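PDB 3HDX: SusD superfamily protein from Bacteroides thetaiotaomicron VPI-5482, which probably binds polysaccharide at the outer membrane, as a SusD homolog of carbohydrate metabolism. Local coordinates for residues A[160-174]-A[193-207]. Residues are numbered along the deposited sequence; the frame is centred on the assembly and turned at random. Where two conformers were deposited one is given.
Sequences KAELLTAIEDLPYQY and LFNKLSAYSVLAHIC
An antiparallel helical hairpin brings Leu163, Ile167 and Leu203 together as interlocking knobs; the axes of residues 160-169 and 196-207 approach to 9.1 Å, with their N-to-C directions 164° apart. Leu163 sits among Ala199, Val202, Leu203 and Ile206, its CD1 meeting Ile206 CD1 tip to tip at 3.5 Å. Ile167 enters the next hole: CG1 presses on Ala199 CB, while CD1 stands 3.6 Å above the Tyr200 ring plane, over its centre, a CH-pi contact. Leu203 sits in turn among Lys160, Leu163, Leu164 and Ile167. Such helix pairs fit the TPR-like architecture of the SusD family, and helix 104-129 packs on Leu163, Phe194 and Ile206. Lys196 ties residues 167-170 to the start of helix 196-209. Two bends in its chain, chi3 -64° and chi4 -62°, curl NZ back to Leu170 O (2.7 Å) and Ile167 O (2.9 Å), each approached nearly head-on. CE meanwhile lies over one face of Tyr172, 4.0 Å from the ring centroid. A methionine in its place would probably leave both carbonyls without this donor. Lys196 N donates to Pro171 O. Asn195 N-caps the helix in a capping box, its OD1 accepting from Ser198 N while its own N donates to Ser198 OG. Tyr174 OH donates to Phe194 O (2.7 Å), at the Tyr174 ring edge.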
loop_
_atom_site.group_PDB
_atom_site.type_symbol
_atom_site.label_atom_id
_atom_site.label_comp_id
_atom_site.label_asym_id
_atom_site.label_seq_id
_atom_site.Cartn_x
_atom_site.Cartn_y
_atom_site.Cartn_z
ATOM N N LYS A 160 16.218 1.287 -2.065
ATOM C CA LYS A 160 16.637 1.588 -0.679
ATOM C C LYS A 160 17.596 2.788 -0.645
ATOM O O LYS A 160 17.426 3.697 0.156
ATOM C CB LYS A 160 17.287 0.370 0.007
ATOM C CG LYS A 160 16.301 -0.739 0.438
ATOM C CD LYS A 160 16.982 -1.888 1.193
ATOM C CE LYS A 160 17.883 -2.715 0.270
ATOM N NZ LYS A 160 18.638 -3.852 0.930
ATOM N N ALA A 161 18.578 2.787 -1.544
ATOM C CA ALA A 161 19.574 3.867 -1.577
ATOM C C ALA A 161 18.923 5.185 -1.963
ATOM O O ALA A 161 19.216 6.237 -1.377
ATOM C CB ALA A 161 20.748 3.514 -2.504
ATOM N N GLU A 162 17.984 5.117 -2.906
ATOM C CA GLU A 162 17.255 6.309 -3.313
ATOM C C GLU A 162 16.419 6.885 -2.187
ATOM O O GLU A 162 16.381 8.107 -2.016
ATOM C CB GLU A 162 16.338 6.014 -4.510
ATOM C CG GLU A 162 17.095 5.697 -5.790
ATOM C CD GLU A 162 17.650 6.928 -6.425
ATOM O OE1 GLU A 162 16.891 7.910 -6.674
ATOM O OE2 GLU A 162 18.890 6.911 -6.681
ATOM N N LEU A 163 15.763 6.011 -1.418
ATOM C CA LEU A 163 14.924 6.455 -0.295
ATOM C C LEU A 163 15.780 7.083 0.800
ATOM O O LEU A 163 15.429 8.137 1.371
ATOM C CB LEU A 163 14.082 5.303 0.264
ATOM C CG LEU A 163 12.902 4.941 -0.634
ATOM C CD1 LEU A 163 12.451 3.472 -0.409
ATOM C CD2 LEU A 163 11.703 5.928 -0.517
ATOM N N LEU A 164 16.909 6.454 1.114
ATOM C CA LEU A 164 17.830 7.029 2.146
ATOM C C LEU A 164 18.343 8.411 1.719
ATOM O O LEU A 164 18.436 9.333 2.536
ATOM C CB LEU A 164 18.962 6.046 2.490
ATOM C CG LEU A 164 18.480 4.895 3.359
ATOM C CD1 LEU A 164 19.503 3.794 3.321
ATOM C CD2 LEU A 164 18.222 5.346 4.821
ATOM N N THR A 165 18.640 8.571 0.417
ATOM C CA THR A 165 19.043 9.892 -0.126
ATOM C C THR A 165 17.885 10.893 -0.015
ATOM O O THR A 165 18.064 12.018 0.505
ATOM C CB THR A 165 19.545 9.764 -1.563
ATOM O OG1 THR A 165 20.743 8.995 -1.550
ATOM C CG2 THR A 165 19.821 11.105 -2.214
ATOM N N ALA A 166 16.680 10.450 -0.392
ATOM C CA ALA A 166 15.476 11.345 -0.326
ATOM C C ALA A 166 15.215 11.823 1.115
ATOM O O ALA A 166 14.882 12.988 1.326
ATOM C CB ALA A 166 14.226 10.666 -0.868
ATOM N N ILE A 167 15.403 10.928 2.080
ATOM C CA ILE A 167 15.159 11.198 3.517
ATOM C C ILE A 167 15.993 12.398 4.008
ATOM O O ILE A 167 15.562 13.122 4.875
ATOM C CB ILE A 167 15.405 9.902 4.360
ATOM C CG1 ILE A 167 14.156 9.003 4.214
ATOM C CG2 ILE A 167 15.744 10.222 5.855
ATOM C CD1 ILE A 167 14.362 7.533 4.645
ATOM N N GLU A 168 17.188 12.586 3.445
ATOM C CA GLU A 168 18.023 13.727 3.863
ATOM C C GLU A 168 17.317 15.071 3.625
ATOM O O GLU A 168 17.539 16.030 4.385
ATOM C CB GLU A 168 19.423 13.639 3.243
ATOM C CG GLU A 168 20.192 12.469 3.843
ATOM C CD GLU A 168 20.317 12.619 5.365
ATOM O OE1 GLU A 168 21.080 13.529 5.804
ATOM O OE2 GLU A 168 19.627 11.869 6.130
ATOM N N ASP A 169 16.457 15.137 2.606
ATOM C CA ASP A 169 15.729 16.368 2.242
ATOM C C ASP A 169 14.225 16.379 2.478
ATOM O O ASP A 169 13.627 17.453 2.428
ATOM C CB ASP A 169 16.024 16.755 0.786
ATOM C CG ASP A 169 17.461 17.178 0.569
ATOM O OD1 ASP A 169 17.996 17.883 1.430
ATOM O OD2 ASP A 169 18.037 16.838 -0.485
ATOM N N LEU A 170 13.604 15.232 2.776
ATOM C CA LEU A 170 12.171 15.203 3.041
ATOM C C LEU A 170 11.906 15.696 4.457
ATOM O O LEU A 170 12.495 15.152 5.396
ATOM C CB LEU A 170 11.583 13.792 2.937
ATOM C CG LEU A 170 11.497 13.173 1.548
ATOM C CD1 LEU A 170 11.311 11.619 1.697
ATOM C CD2 LEU A 170 10.394 13.854 0.717
ATOM N N PRO A 171 11.050 16.720 4.593
ATOM C CA PRO A 171 10.685 17.163 5.925
ATOM C C PRO A 171 9.559 16.290 6.510
ATOM O O PRO A 171 8.975 15.441 5.822
ATOM C CB PRO A 171 10.199 18.595 5.670
ATOM C CG PRO A 171 9.449 18.450 4.362
ATOM C CD PRO A 171 10.277 17.436 3.557
ATOM N N TYR A 172 9.319 16.453 7.802
ATOM C CA TYR A 172 8.150 15.854 8.469
ATOM C C TYR A 172 6.868 16.570 7.998
ATOM O O TYR A 172 5.874 15.910 7.685
ATOM C CB TYR A 172 8.272 15.892 9.974
ATOM C CG TYR A 172 9.377 15.011 10.482
ATOM C CD1 TYR A 172 9.282 13.629 10.368
ATOM C CD2 TYR A 172 10.500 15.521 11.138
ATOM C CE1 TYR A 172 10.260 12.799 10.843
ATOM C CE2 TYR A 172 11.483 14.676 11.617
ATOM C CZ TYR A 172 11.360 13.297 11.472
ATOM O OH TYR A 172 12.336 12.441 11.955
ATOM N N GLN A 173 6.911 17.917 7.985
ATOM C CA GLN A 173 5.798 18.758 7.520
ATOM C C GLN A 173 6.338 19.818 6.578
ATOM O O GLN A 173 7.508 20.233 6.709
ATOM C CB GLN A 173 5.042 19.370 8.698
ATOM C CG GLN A 173 4.356 18.302 9.523
ATOM C CD GLN A 173 3.352 18.814 10.502
ATOM O OE1 GLN A 173 2.527 19.647 10.177
ATOM N NE2 GLN A 173 3.368 18.266 11.707
ATOM N N TYR A 174 5.478 20.271 5.674
ATOM C CA TYR A 174 5.859 21.213 4.610
ATOM C C TYR A 174 5.379 22.629 4.872
ATOM O O TYR A 174 4.200 22.857 4.995
ATOM C CB TYR A 174 5.290 20.738 3.284
ATOM C CG TYR A 174 5.985 19.507 2.736
ATOM C CD1 TYR A 174 5.595 18.225 3.086
ATOM C CD2 TYR A 174 7.059 19.642 1.845
ATOM C CE1 TYR A 174 6.275 17.108 2.562
ATOM C CE2 TYR A 174 7.728 18.551 1.337
ATOM C CZ TYR A 174 7.310 17.273 1.694
ATOM O OH TYR A 174 7.996 16.212 1.155
ATOM N N LEU A 193 1.167 15.109 0.944
ATOM C CA LEU A 193 2.532 14.959 0.426
ATOM C C LEU A 193 3.340 13.849 1.132
ATOM O O LEU A 193 3.149 13.605 2.329
ATOM C CB LEU A 193 3.285 16.289 0.565
ATOM C CG LEU A 193 2.627 17.460 -0.190
ATOM C CD1 LEU A 193 3.420 18.713 0.124
ATOM C CD2 LEU A 193 2.495 17.246 -1.720
ATOM N N PHE A 194 4.234 13.210 0.367
ATOM C CA PHE A 194 5.150 12.200 0.843
ATOM C C PHE A 194 6.095 12.903 1.848
ATOM O O PHE A 194 6.749 13.897 1.485
ATOM C CB PHE A 194 5.899 11.675 -0.381
ATOM C CG PHE A 194 6.486 10.330 -0.224
ATOM C CD1 PHE A 194 7.718 10.167 0.350
ATOM C CD2 PHE A 194 5.858 9.216 -0.786
ATOM C CE1 PHE A 194 8.272 8.931 0.482
ATOM C CE2 PHE A 194 6.445 7.960 -0.676
ATOM C CZ PHE A 194 7.663 7.843 -0.059
ATOM N N ASN A 195 6.132 12.436 3.092
ATOM C CA ASN A 195 6.966 13.052 4.116
ATOM C C ASN A 195 8.107 12.119 4.487
ATOM O O ASN A 195 8.242 10.997 3.951
ATOM C CB ASN A 195 6.072 13.462 5.310
ATOM C CG ASN A 195 5.431 12.266 6.019
ATOM O OD1 ASN A 195 6.139 11.395 6.511
ATOM N ND2 ASN A 195 4.091 12.245 6.090
ATOM N N LYS A 196 8.950 12.561 5.411
ATOM C CA LYS A 196 10.128 11.774 5.770
ATOM C C LYS A 196 9.736 10.361 6.247
ATOM O O LYS A 196 10.416 9.364 5.903
ATOM C CB LYS A 196 10.952 12.460 6.839
ATOM C CG LYS A 196 12.362 11.919 7.014
ATOM C CD LYS A 196 13.068 12.439 8.274
ATOM C CE LYS A 196 13.345 13.930 8.339
ATOM N NZ LYS A 196 14.279 14.345 7.224
ATOM N N LEU A 197 8.668 10.273 7.054
ATOM C CA LEU A 197 8.210 8.972 7.562
ATOM C C LEU A 197 7.586 8.100 6.472
ATOM O O LEU A 197 7.692 6.857 6.525
ATOM C CB LEU A 197 7.334 9.096 8.793
ATOM C CG LEU A 197 8.011 9.789 9.983
ATOM C CD1 LEU A 197 7.077 9.738 11.260
ATOM C CD2 LEU A 197 9.425 9.152 10.274
ATOM N N SER A 198 6.963 8.738 5.471
ATOM C CA SER A 198 6.485 7.984 4.290
ATOM C C SER A 198 7.669 7.198 3.698
ATOM O O SER A 198 7.576 5.997 3.426
ATOM C CB SER A 198 5.931 8.933 3.222
ATOM O OG SER A 198 5.002 9.862 3.754
ATOM N N ALA A 199 8.806 7.869 3.519
ATOM C CA ALA A 199 10.017 7.203 2.957
ATOM C C ALA A 199 10.510 6.081 3.858
ATOM O O ALA A 199 10.833 4.985 3.391
ATOM C CB ALA A 199 11.131 8.224 2.676
ATOM N N TYR A 200 10.582 6.360 5.165
ATOM C CA TYR A 200 10.955 5.298 6.122
ATOM C C TYR A 200 10.019 4.089 6.066
ATOM O O TYR A 200 10.478 2.960 6.250
ATOM C CB TYR A 200 11.091 5.819 7.556
ATOM C CG TYR A 200 12.411 6.488 7.878
ATOM C CD1 TYR A 200 13.566 5.741 7.991
ATOM C CD2 TYR A 200 12.503 7.857 8.055
ATOM C CE1 TYR A 200 14.786 6.330 8.304
ATOM C CE2 TYR A 200 13.720 8.463 8.414
ATOM C CZ TYR A 200 14.852 7.711 8.516
ATOM O OH TYR A 200 16.057 8.269 8.824
ATOM N N SER A 201 8.740 4.326 5.810
ATOM C CA SER A 201 7.757 3.238 5.745
ATOM C C SER A 201 8.031 2.332 4.556
ATOM O O SER A 201 7.892 1.105 4.676
ATOM C CB SER A 201 6.296 3.747 5.742
ATOM O OG SER A 201 5.869 4.229 4.483
ATOM N N VAL A 202 8.442 2.925 3.431
ATOM C CA VAL A 202 8.795 2.139 2.251
ATOM C C VAL A 202 10.044 1.325 2.589
ATOM O O VAL A 202 10.121 0.150 2.224
ATOM C CB VAL A 202 8.915 3.005 0.959
ATOM C CG1 VAL A 202 9.220 2.105 -0.248
ATOM C CG2 VAL A 202 7.645 3.812 0.730
ATOM N N LEU A 203 11.061 1.964 3.193
ATOM C CA LEU A 203 12.280 1.231 3.625
ATOM C C LEU A 203 11.938 0.051 4.516
ATOM O O LEU A 203 12.420 -1.055 4.295
ATOM C CB LEU A 203 13.290 2.148 4.344
ATOM C CG LEU A 203 14.106 3.080 3.449
ATOM C CD1 LEU A 203 14.869 4.033 4.355
ATOM C CD2 LEU A 203 15.088 2.270 2.620
ATOM N N ALA A 204 11.096 0.293 5.522
ATOM C CA ALA A 204 10.720 -0.781 6.442
ATOM C C ALA A 204 10.121 -1.981 5.695
ATOM O O ALA A 204 10.468 -3.121 5.957
ATOM C CB ALA A 204 9.728 -0.271 7.529
ATOM N N HIS A 205 9.203 -1.679 4.789
ATOM C CA HIS A 205 8.556 -2.723 3.998
ATOM C C HIS A 205 9.466 -3.402 2.979
ATOM O O HIS A 205 9.299 -4.599 2.722
ATOM C CB HIS A 205 7.226 -2.238 3.424
ATOM C CG HIS A 205 6.106 -2.338 4.403
ATOM N ND1 HIS A 205 5.640 -3.565 4.835
ATOM C CD2 HIS A 205 5.337 -1.396 5.009
ATOM C CE1 HIS A 205 4.645 -3.367 5.685
ATOM N NE2 HIS A 205 4.452 -2.063 5.822
ATOM N N ILE A 206 10.353 -2.651 2.313
ATOM C CA ILE A 206 11.317 -3.277 1.408
ATOM C C ILE A 206 12.135 -4.281 2.226
ATOM O O ILE A 206 12.298 -5.443 1.831
ATOM C CB ILE A 206 12.300 -2.267 0.782
ATOM C CG1 ILE A 206 11.576 -1.361 -0.226
ATOM C CG2 ILE A 206 13.471 -3.009 0.099
ATOM C CD1 ILE A 206 12.347 -0.057 -0.631
ATOM N N CYS A 207 12.621 -3.828 3.380
ATOM C CA CYS A 207 13.444 -4.705 4.221
ATOM C C CYS A 207 12.689 -5.949 4.665
ATOM O O CYS A 207 13.220 -7.054 4.602
ATOM C CB CYS A 207 14.047 -3.935 5.406
ATOM S SG CYS A 207 15.218 -2.648 4.897
#